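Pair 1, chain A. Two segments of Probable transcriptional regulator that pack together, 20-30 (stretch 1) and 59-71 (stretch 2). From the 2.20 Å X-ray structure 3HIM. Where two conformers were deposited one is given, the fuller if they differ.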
# COMPACT_ATOMS: atom_id res chain seq x y z
N ARG A 20 0.02 16.27 -20.88
CA ARG A 20 1.47 16.11 -21.02
C ARG A 20 2.21 16.63 -19.77
O ARG A 20 3.20 16.04 -19.32
CB ARG A 20 1.96 16.85 -22.28
CG ARG A 20 3.45 16.84 -22.56
CD ARG A 20 3.73 17.39 -23.97
NE ARG A 20 5.16 17.57 -24.25
CZ ARG A 20 5.86 18.67 -23.96
NH1 ARG A 20 5.29 19.71 -23.34
NH2 ARG A 20 7.16 18.73 -24.27
N ILE A 21 1.75 17.75 -19.23
CA ILE A 21 2.36 18.31 -18.01
C ILE A 21 2.16 17.35 -16.83
O ILE A 21 3.09 17.10 -16.07
CB ILE A 21 1.84 19.74 -17.71
CG1 ILE A 21 2.35 20.72 -18.79
CG2 ILE A 21 2.25 20.22 -16.26
CD1 ILE A 21 1.46 21.95 -18.98
N ARG A 22 0.95 16.79 -16.72
CA ARG A 22 0.62 15.85 -15.65
C ARG A 22 1.48 14.59 -15.74
O ARG A 22 2.04 14.16 -14.73
CB ARG A 22 -0.86 15.47 -15.66
CG ARG A 22 -1.79 16.62 -15.43
CD ARG A 22 -3.16 16.15 -14.98
NE ARG A 22 -3.85 15.32 -15.97
CZ ARG A 22 -4.47 15.79 -17.06
NH1 ARG A 22 -4.45 17.09 -17.35
NH2 ARG A 22 -5.10 14.96 -17.87
N ALA A 23 1.59 14.01 -16.95
CA ALA A 23 2.46 12.84 -17.13
C ALA A 23 3.90 13.17 -16.70
O ALA A 23 4.51 12.41 -15.94
CB ALA A 23 2.42 12.34 -18.57
N ALA A 24 4.42 14.31 -17.15
CA ALA A 24 5.79 14.68 -16.79
C ALA A 24 5.91 14.92 -15.29
O ALA A 24 6.92 14.55 -14.67
CB ALA A 24 6.27 15.91 -17.56
N ALA A 25 4.90 15.56 -14.70
CA ALA A 25 4.92 15.83 -13.27
C ALA A 25 4.93 14.51 -12.47
O ALA A 25 5.60 14.41 -11.45
CB ALA A 25 3.75 16.70 -12.85
N ILE A 26 4.19 13.51 -12.95
CA ILE A 26 4.17 12.22 -12.27
C ILE A 26 5.57 11.63 -12.20
O ILE A 26 6.05 11.26 -11.12
CB ILE A 26 3.17 11.24 -12.91
CG1 ILE A 26 1.74 11.66 -12.54
CG2 ILE A 26 3.46 9.76 -12.49
CD1 ILE A 26 0.70 11.19 -13.55
N GLU A 27 6.23 11.57 -13.35
CA GLU A 27 7.60 11.10 -13.43
C GLU A 27 8.52 11.91 -12.48
O GLU A 27 9.26 11.33 -11.70
CB GLU A 27 8.10 11.14 -14.88
N VAL A 28 8.42 13.24 -12.53
CA VAL A 28 9.28 14.10 -11.71
C VAL A 28 8.92 13.96 -10.23
O VAL A 28 9.81 13.84 -9.37
CB VAL A 28 9.25 15.59 -12.17
CG1 VAL A 28 10.05 16.47 -11.22
CG2 VAL A 28 9.82 15.74 -13.58
N PHE A 29 7.61 13.95 -9.93
CA PHE A 29 7.17 13.75 -8.55
C PHE A 29 7.68 12.42 -8.01
O PHE A 29 8.17 12.35 -6.88
CB PHE A 29 5.64 13.85 -8.41
CG PHE A 29 5.09 15.26 -8.57
CD1 PHE A 29 5.90 16.39 -8.42
CD2 PHE A 29 3.72 15.44 -8.84
CE1 PHE A 29 5.36 17.68 -8.55
CE2 PHE A 29 3.18 16.72 -8.96
CZ PHE A 29 4.00 17.84 -8.82
N ALA A 30 7.60 11.37 -8.82
CA ALA A 30 8.15 10.06 -8.46
C ALA A 30 9.68 10.06 -8.31
O ALA A 30 10.21 9.33 -7.46
CB ALA A 30 7.70 9.00 -9.44
N THR A 59 -0.53 26.69 -9.58
CA THR A 59 0.24 26.27 -8.41
C THR A 59 0.64 24.81 -8.56
O THR A 59 0.00 24.05 -9.34
CB THR A 59 -0.55 26.45 -7.08
OG1 THR A 59 -1.56 25.43 -6.94
CG2 THR A 59 -1.24 27.83 -7.02
N LYS A 60 1.69 24.41 -7.82
CA LYS A 60 2.08 23.01 -7.72
C LYS A 60 0.89 22.17 -7.23
O LYS A 60 0.62 21.09 -7.74
CB LYS A 60 3.26 22.83 -6.76
CG LYS A 60 4.29 21.78 -7.21
CD LYS A 60 4.99 20.97 -6.08
CE LYS A 60 5.46 21.77 -4.88
NZ LYS A 60 6.74 21.22 -4.34
N GLU A 61 0.18 22.68 -6.22
CA GLU A 61 -0.88 21.93 -5.57
C GLU A 61 -2.03 21.66 -6.53
O GLU A 61 -2.67 20.62 -6.44
CB GLU A 61 -1.37 22.64 -4.31
CG GLU A 61 -2.40 21.83 -3.49
CD GLU A 61 -3.83 21.97 -4.00
OE1 GLU A 61 -4.10 22.90 -4.80
OE2 GLU A 61 -4.70 21.17 -3.59
N SER A 62 -2.26 22.62 -7.43
CA SER A 62 -3.31 22.50 -8.43
C SER A 62 -2.99 21.33 -9.35
O SER A 62 -3.89 20.61 -9.77
CB SER A 62 -3.46 23.79 -9.24
OG SER A 62 -2.45 23.92 -10.24
N LEU A 63 -1.70 21.15 -9.62
CA LEU A 63 -1.23 20.12 -10.53
C LEU A 63 -1.31 18.74 -9.87
O LEU A 63 -1.68 17.75 -10.52
CB LEU A 63 0.20 20.44 -10.98
CG LEU A 63 0.96 19.40 -11.82
CD1 LEU A 63 0.19 18.97 -13.06
CD2 LEU A 63 2.33 19.97 -12.20
N LEU A 64 -0.96 18.69 -8.58
CA LEU A 64 -1.10 17.47 -7.80
C LEU A 64 -2.59 17.05 -7.73
O LEU A 64 -2.93 15.87 -7.91
CB LEU A 64 -0.52 17.64 -6.39
CG LEU A 64 -0.83 16.48 -5.43
CD1 LEU A 64 -0.01 15.25 -5.83
CD2 LEU A 64 -0.56 16.90 -3.99
N TYR A 65 -3.46 18.02 -7.45
CA TYR A 65 -4.89 17.79 -7.39
C TYR A 65 -5.39 17.25 -8.72
O TYR A 65 -6.13 16.26 -8.73
CB TYR A 65 -5.64 19.06 -7.01
CG TYR A 65 -7.15 18.93 -7.16
CD1 TYR A 65 -7.87 17.97 -6.43
CD2 TYR A 65 -7.86 19.76 -8.05
CE1 TYR A 65 -9.25 17.83 -6.57
CE2 TYR A 65 -9.25 19.64 -8.20
CZ TYR A 65 -9.93 18.67 -7.45
OH TYR A 65 -11.28 18.53 -7.58
N ALA A 66 -4.98 17.87 -9.83
CA ALA A 66 -5.36 17.33 -11.14
C ALA A 66 -4.92 15.87 -11.29
O ALA A 66 -5.71 15.03 -11.70
CB ALA A 66 -4.81 18.19 -12.30
N ILE A 67 -3.68 15.56 -10.95
CA ILE A 67 -3.17 14.18 -11.04
C ILE A 67 -4.01 13.24 -10.17
O ILE A 67 -4.43 12.19 -10.61
CB ILE A 67 -1.65 14.13 -10.67
CG1 ILE A 67 -0.82 14.84 -11.75
CG2 ILE A 67 -1.15 12.70 -10.47
CD1 ILE A 67 0.60 15.18 -11.32
N SER A 68 -4.30 13.66 -8.94
CA SER A 68 -4.98 12.80 -7.98
C SER A 68 -6.46 12.59 -8.37
O SER A 68 -7.00 11.48 -8.26
CB SER A 68 -4.84 13.41 -6.58
OG SER A 68 -5.41 12.55 -5.62
N LEU A 69 -7.10 13.65 -8.84
CA LEU A 69 -8.47 13.58 -9.32
C LEU A 69 -8.58 12.63 -10.51
O LEU A 69 -9.43 11.73 -10.55
CB LEU A 69 -8.93 14.98 -9.73
CG LEU A 69 -10.33 15.17 -10.29
CD1 LEU A 69 -11.40 14.90 -9.22
CD2 LEU A 69 -10.45 16.60 -10.84
N GLU A 70 -7.68 12.83 -11.47
CA GLU A 70 -7.65 12.04 -12.69
C GLU A 70 -7.57 10.58 -12.29
O GLU A 70 -8.40 9.78 -12.71
CB GLU A 70 -6.45 12.46 -13.54
CG GLU A 70 -6.16 11.61 -14.79
CD GLU A 70 -5.15 12.29 -15.73
OE1 GLU A 70 -4.04 12.69 -15.30
OE2 GLU A 70 -5.48 12.44 -16.92
N GLY A 71 -6.57 10.25 -11.47
CA GLY A 71 -6.32 8.88 -10.99
C GLY A 71 -7.48 8.29 -10.22
O GLY A 71 -7.92 7.18 -10.52

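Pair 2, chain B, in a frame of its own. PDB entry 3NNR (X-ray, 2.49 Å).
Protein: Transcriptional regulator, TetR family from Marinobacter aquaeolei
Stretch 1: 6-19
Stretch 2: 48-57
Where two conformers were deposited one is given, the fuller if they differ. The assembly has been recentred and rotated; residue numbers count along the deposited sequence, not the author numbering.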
# COMPACT_ATOMS: atom_id res chain seq x y z
N THR B 6 -4.34 22.03 -27.68
CA THR B 6 -3.72 20.74 -28.06
C THR B 6 -2.93 20.09 -26.89
O THR B 6 -3.04 18.90 -26.67
CB THR B 6 -2.75 20.91 -29.28
OG1 THR B 6 -3.46 21.43 -30.41
CG2 THR B 6 -2.11 19.59 -29.69
N ARG B 7 -2.16 20.92 -26.19
CA ARG B 7 -1.39 20.53 -25.02
C ARG B 7 -2.26 19.94 -23.89
O ARG B 7 -1.88 18.95 -23.25
CB ARG B 7 -0.69 21.77 -24.46
CG ARG B 7 0.24 21.54 -23.28
CD ARG B 7 0.57 22.81 -22.54
NE ARG B 7 1.47 22.49 -21.44
CZ ARG B 7 2.80 22.28 -21.58
NH1 ARG B 7 3.43 22.34 -22.78
NH2 ARG B 7 3.52 21.99 -20.51
N ASP B 8 -3.37 20.60 -23.61
CA ASP B 8 -4.28 20.15 -22.54
C ASP B 8 -4.94 18.81 -22.91
O ASP B 8 -5.14 17.98 -22.02
CB ASP B 8 -5.29 21.24 -22.17
CG ASP B 8 -4.64 22.46 -21.50
OD1 ASP B 8 -3.75 22.29 -20.62
OD2 ASP B 8 -5.05 23.59 -21.83
N LYS B 9 -5.25 18.60 -24.19
CA LYS B 9 -5.75 17.33 -24.68
C LYS B 9 -4.69 16.26 -24.43
O LYS B 9 -5.02 15.17 -23.91
CB LYS B 9 -6.09 17.34 -26.18
CG LYS B 9 -7.35 18.08 -26.61
CD LYS B 9 -7.55 17.94 -28.15
CE LYS B 9 -8.81 18.68 -28.65
NZ LYS B 9 -8.90 18.72 -30.15
N ILE B 10 -3.43 16.57 -24.77
CA ILE B 10 -2.35 15.62 -24.58
C ILE B 10 -2.28 15.15 -23.12
O ILE B 10 -2.13 13.95 -22.89
CB ILE B 10 -0.95 16.14 -25.03
CG1 ILE B 10 -0.90 16.39 -26.55
CG2 ILE B 10 0.15 15.11 -24.68
CD1 ILE B 10 0.21 17.32 -26.95
N LEU B 11 -2.37 16.08 -22.16
CA LEU B 11 -2.34 15.73 -20.73
C LEU B 11 -3.60 14.93 -20.34
O LEU B 11 -3.50 13.94 -19.66
CB LEU B 11 -2.21 16.97 -19.84
CG LEU B 11 -0.89 17.77 -19.80
CD1 LEU B 11 -1.11 19.17 -19.22
CD2 LEU B 11 0.17 17.00 -19.01
N LEU B 12 -4.76 15.34 -20.83
CA LEU B 12 -6.03 14.67 -20.51
C LEU B 12 -6.07 13.23 -21.06
O LEU B 12 -6.42 12.27 -20.34
CB LEU B 12 -7.23 15.48 -21.05
CG LEU B 12 -8.55 15.46 -20.27
CD1 LEU B 12 -9.69 15.90 -21.21
CD2 LEU B 12 -8.90 14.11 -19.59
N SER B 13 -5.71 13.09 -22.33
CA SER B 13 -5.67 11.79 -22.99
C SER B 13 -4.59 10.86 -22.45
O SER B 13 -4.82 9.66 -22.33
CB SER B 13 -5.51 11.93 -24.50
OG SER B 13 -6.70 12.42 -25.08
N SER B 14 -3.42 11.40 -22.13
CA SER B 14 -2.35 10.58 -21.54
C SER B 14 -2.82 9.99 -20.22
O SER B 14 -2.64 8.79 -19.98
CB SER B 14 -1.10 11.37 -21.33
OG SER B 14 -0.60 11.75 -22.57
N LEU B 15 -3.44 10.82 -19.38
CA LEU B 15 -4.01 10.36 -18.10
C LEU B 15 -5.01 9.19 -18.30
O LEU B 15 -4.95 8.20 -17.57
CB LEU B 15 -4.68 11.53 -17.35
CG LEU B 15 -5.42 11.25 -16.03
CD1 LEU B 15 -4.46 10.77 -14.96
CD2 LEU B 15 -6.19 12.51 -15.60
N GLU B 16 -5.89 9.31 -19.30
CA GLU B 16 -6.92 8.30 -19.64
C GLU B 16 -6.27 6.98 -20.05
O GLU B 16 -6.67 5.91 -19.59
CB GLU B 16 -7.84 8.76 -20.80
CG GLU B 16 -9.03 7.81 -21.14
CD GLU B 16 -9.61 8.02 -22.53
OE1 GLU B 16 -9.60 9.16 -23.05
OE2 GLU B 16 -10.09 7.02 -23.11
N LEU B 17 -5.28 7.07 -20.95
CA LEU B 17 -4.56 5.88 -21.45
C LEU B 17 -3.73 5.25 -20.32
O LEU B 17 -3.80 4.05 -20.12
CB LEU B 17 -3.72 6.22 -22.67
CG LEU B 17 -4.47 6.56 -23.97
CD1 LEU B 17 -3.53 7.21 -24.92
CD2 LEU B 17 -5.14 5.34 -24.63
N PHE B 18 -3.02 6.06 -19.52
CA PHE B 18 -2.27 5.53 -18.38
C PHE B 18 -3.18 4.80 -17.37
O PHE B 18 -2.85 3.72 -16.98
CB PHE B 18 -1.40 6.57 -17.65
CG PHE B 18 -0.33 7.26 -18.50
CD1 PHE B 18 0.22 6.67 -19.64
CD2 PHE B 18 0.19 8.48 -18.07
CE1 PHE B 18 1.23 7.35 -20.40
CE2 PHE B 18 1.20 9.15 -18.80
CZ PHE B 18 1.72 8.57 -19.97
N ASN B 19 -4.30 5.41 -16.99
CA ASN B 19 -5.26 4.83 -16.04
C ASN B 19 -5.90 3.53 -16.56
O ASN B 19 -6.03 2.55 -15.80
CB ASN B 19 -6.42 5.81 -15.72
CG ASN B 19 -6.04 6.97 -14.78
OD1 ASN B 19 -5.00 7.01 -14.13
ND2 ASN B 19 -6.96 7.91 -14.67
N ASN B 48 9.39 14.01 -24.00
CA ASN B 48 9.32 12.56 -23.67
C ASN B 48 8.18 12.26 -22.71
O ASN B 48 7.63 13.18 -22.13
CB ASN B 48 10.65 12.06 -23.08
CG ASN B 48 11.11 12.89 -21.85
OD1 ASN B 48 10.38 13.04 -20.86
ND2 ASN B 48 12.31 13.44 -21.94
N LYS B 49 7.88 10.97 -22.50
CA LYS B 49 6.80 10.52 -21.60
C LYS B 49 6.98 11.01 -20.16
O LYS B 49 6.01 11.33 -19.52
CB LYS B 49 6.64 8.98 -21.67
CG LYS B 49 5.43 8.43 -20.91
CD LYS B 49 5.11 6.92 -21.20
CE LYS B 49 6.18 5.97 -20.69
NZ LYS B 49 5.71 4.54 -20.53
N SER B 50 8.20 11.09 -19.65
CA SER B 50 8.44 11.57 -18.26
C SER B 50 7.95 12.98 -18.01
O SER B 50 7.54 13.32 -16.89
CB SER B 50 9.92 11.53 -17.88
OG SER B 50 10.41 10.21 -17.92
N ASP B 51 8.04 13.82 -19.04
CA ASP B 51 7.60 15.21 -18.97
C ASP B 51 6.09 15.27 -18.91
O ASP B 51 5.57 16.11 -18.21
CB ASP B 51 8.16 16.05 -20.10
CG ASP B 51 9.67 16.32 -19.95
OD1 ASP B 51 10.28 16.00 -18.91
OD2 ASP B 51 10.23 16.93 -20.89
N ILE B 52 5.42 14.34 -19.60
CA ILE B 52 3.96 14.25 -19.55
C ILE B 52 3.58 13.89 -18.13
O ILE B 52 2.81 14.60 -17.49
CB ILE B 52 3.35 13.22 -20.56
CG1 ILE B 52 3.63 13.68 -22.01
CG2 ILE B 52 1.84 13.14 -20.40
CD1 ILE B 52 3.14 12.69 -23.12
N ILE B 53 4.19 12.82 -17.62
CA ILE B 53 3.88 12.31 -16.28
C ILE B 53 4.11 13.36 -15.19
O ILE B 53 3.26 13.52 -14.29
CB ILE B 53 4.68 11.04 -15.98
CG1 ILE B 53 4.23 9.89 -16.90
CG2 ILE B 53 4.50 10.59 -14.51
CD1 ILE B 53 5.17 8.68 -16.85
N TYR B 54 5.23 14.10 -15.28
CA TYR B 54 5.55 15.11 -14.27
C TYR B 54 4.46 16.18 -14.20
O TYR B 54 3.99 16.54 -13.11
CB TYR B 54 6.89 15.76 -14.55
CG TYR B 54 7.35 16.77 -13.51
CD1 TYR B 54 7.51 16.40 -12.18
CD2 TYR B 54 7.74 18.07 -13.87
CE1 TYR B 54 7.98 17.30 -11.21
CE2 TYR B 54 8.23 19.00 -12.89
CZ TYR B 54 8.34 18.59 -11.57
OH TYR B 54 8.79 19.44 -10.60
N GLU B 55 4.06 16.67 -15.36
CA GLU B 55 3.01 17.70 -15.41
C GLU B 55 1.65 17.18 -14.94
O GLU B 55 0.94 17.91 -14.26
CB GLU B 55 2.93 18.35 -16.78
CG GLU B 55 1.94 19.57 -16.76
CD GLU B 55 2.26 20.66 -17.73
OE1 GLU B 55 3.41 20.67 -18.23
OE2 GLU B 55 1.36 21.53 -17.97
N ILE B 56 1.31 15.94 -15.26
CA ILE B 56 0.10 15.33 -14.72
C ILE B 56 0.18 15.31 -13.18
O ILE B 56 -0.77 15.70 -12.50
CB ILE B 56 -0.12 13.91 -15.24
CG1 ILE B 56 -0.48 13.92 -16.74
CG2 ILE B 56 -1.21 13.24 -14.45
CD1 ILE B 56 -0.51 12.48 -17.41
N PHE B 57 1.31 14.84 -12.65
CA PHE B 57 1.52 14.85 -11.20
C PHE B 57 1.37 16.25 -10.59
O PHE B 57 0.73 16.42 -9.54
CB PHE B 57 2.89 14.30 -10.80
CG PHE B 57 3.23 14.60 -9.38
CD1 PHE B 57 2.64 13.86 -8.36
CD2 PHE B 57 4.08 15.63 -9.06
CE1 PHE B 57 2.91 14.15 -7.04
CE2 PHE B 57 4.34 15.93 -7.74
CZ PHE B 57 3.76 15.18 -6.73

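The sharpest difference between the two pairs lies at two matched positions: Arg A22 of pair 1 is Leu B11 in pair 2, and Ala A66 is Glu B55. In pair 1 the arginine occupies the position of closest backbone approach: Arg A22, whose CA lies 6.2 Å from Ile A67 CA, sits among Leu A63, Ala A66, Ile A67 and Glu A70. Its guanidinium meets the carboxylate with two nearly straight hydrogen bonds, Arg A22 NE to Glu A70 OE1 at 2.7 Å (170°) and Arg A22 NH2 to Glu A70 OE2 at 2.7 Å (162°). In pair 2 the matching residue is Leu B11, which cannot pair with a charge. Within pair 2 a salt bridge joins Arg B7 and Glu B55, with Arg B7 NH2 2.6 Å from Glu B55 OE1; at 127° its hydrogen bond is weak.

The frame beneath this difference is nearly identical. Fourteen central residues superpose with an RMSD of 0.3 Å. The helices cross close to perpendicular, at -97° in pair 1 and -90° in pair 2, with axes 10.0 and 10.1 Å apart, and the buried areas are 495 and 502 Å².

Glu B55 and Ala A66 both direct CA-to-CB toward the other helix. The arginine stem passes close to the alanine, with Arg A22 CD 3.8 Å from Ala A66 CB. In pair 2 the longer glutamate fills more of this region, and Leu B11 CD1 approaches Glu B55 OE2 to 3.6 Å. Leu B11 also packs on the second helix, its CD2 3.9 Å from Ile B56 CG1.

The apolar centre is more alike in the two pairs. Ile A67 and Ile B56 match with side-chain centres 0.4 Å apart, share the m,t rotamer and each fit among four residues of the first helix. Phe A29 and Phe B18 also coincide to 0.4 Å; Phe A29 CE2 lies 3.8 Å from Ile A67 CD1, and Phe B18 CE2 4.0 Å from Ile B56 CD1.

Leu A63 and Ile B52 place different branching at one site. Leu A63 CD2 reaches Ala A25 CB at 3.6 Å, whereas Ile B52 CG2 lies 3.5 Å from Ser B14 OG, at the position matching Ala A25. That hydroxyl is satisfied within its own helix, donating to Ile B10 O at 2.7 Å, so a polar group is accommodated against an apolar neighbour.

Both second helices begin with a side-chain cap at matched positions: Thr A59 OG1 accepts from Ser A62 N at 2.9 Å, and Asn B48 OD1 from Asp B51 N at 3.1 Å.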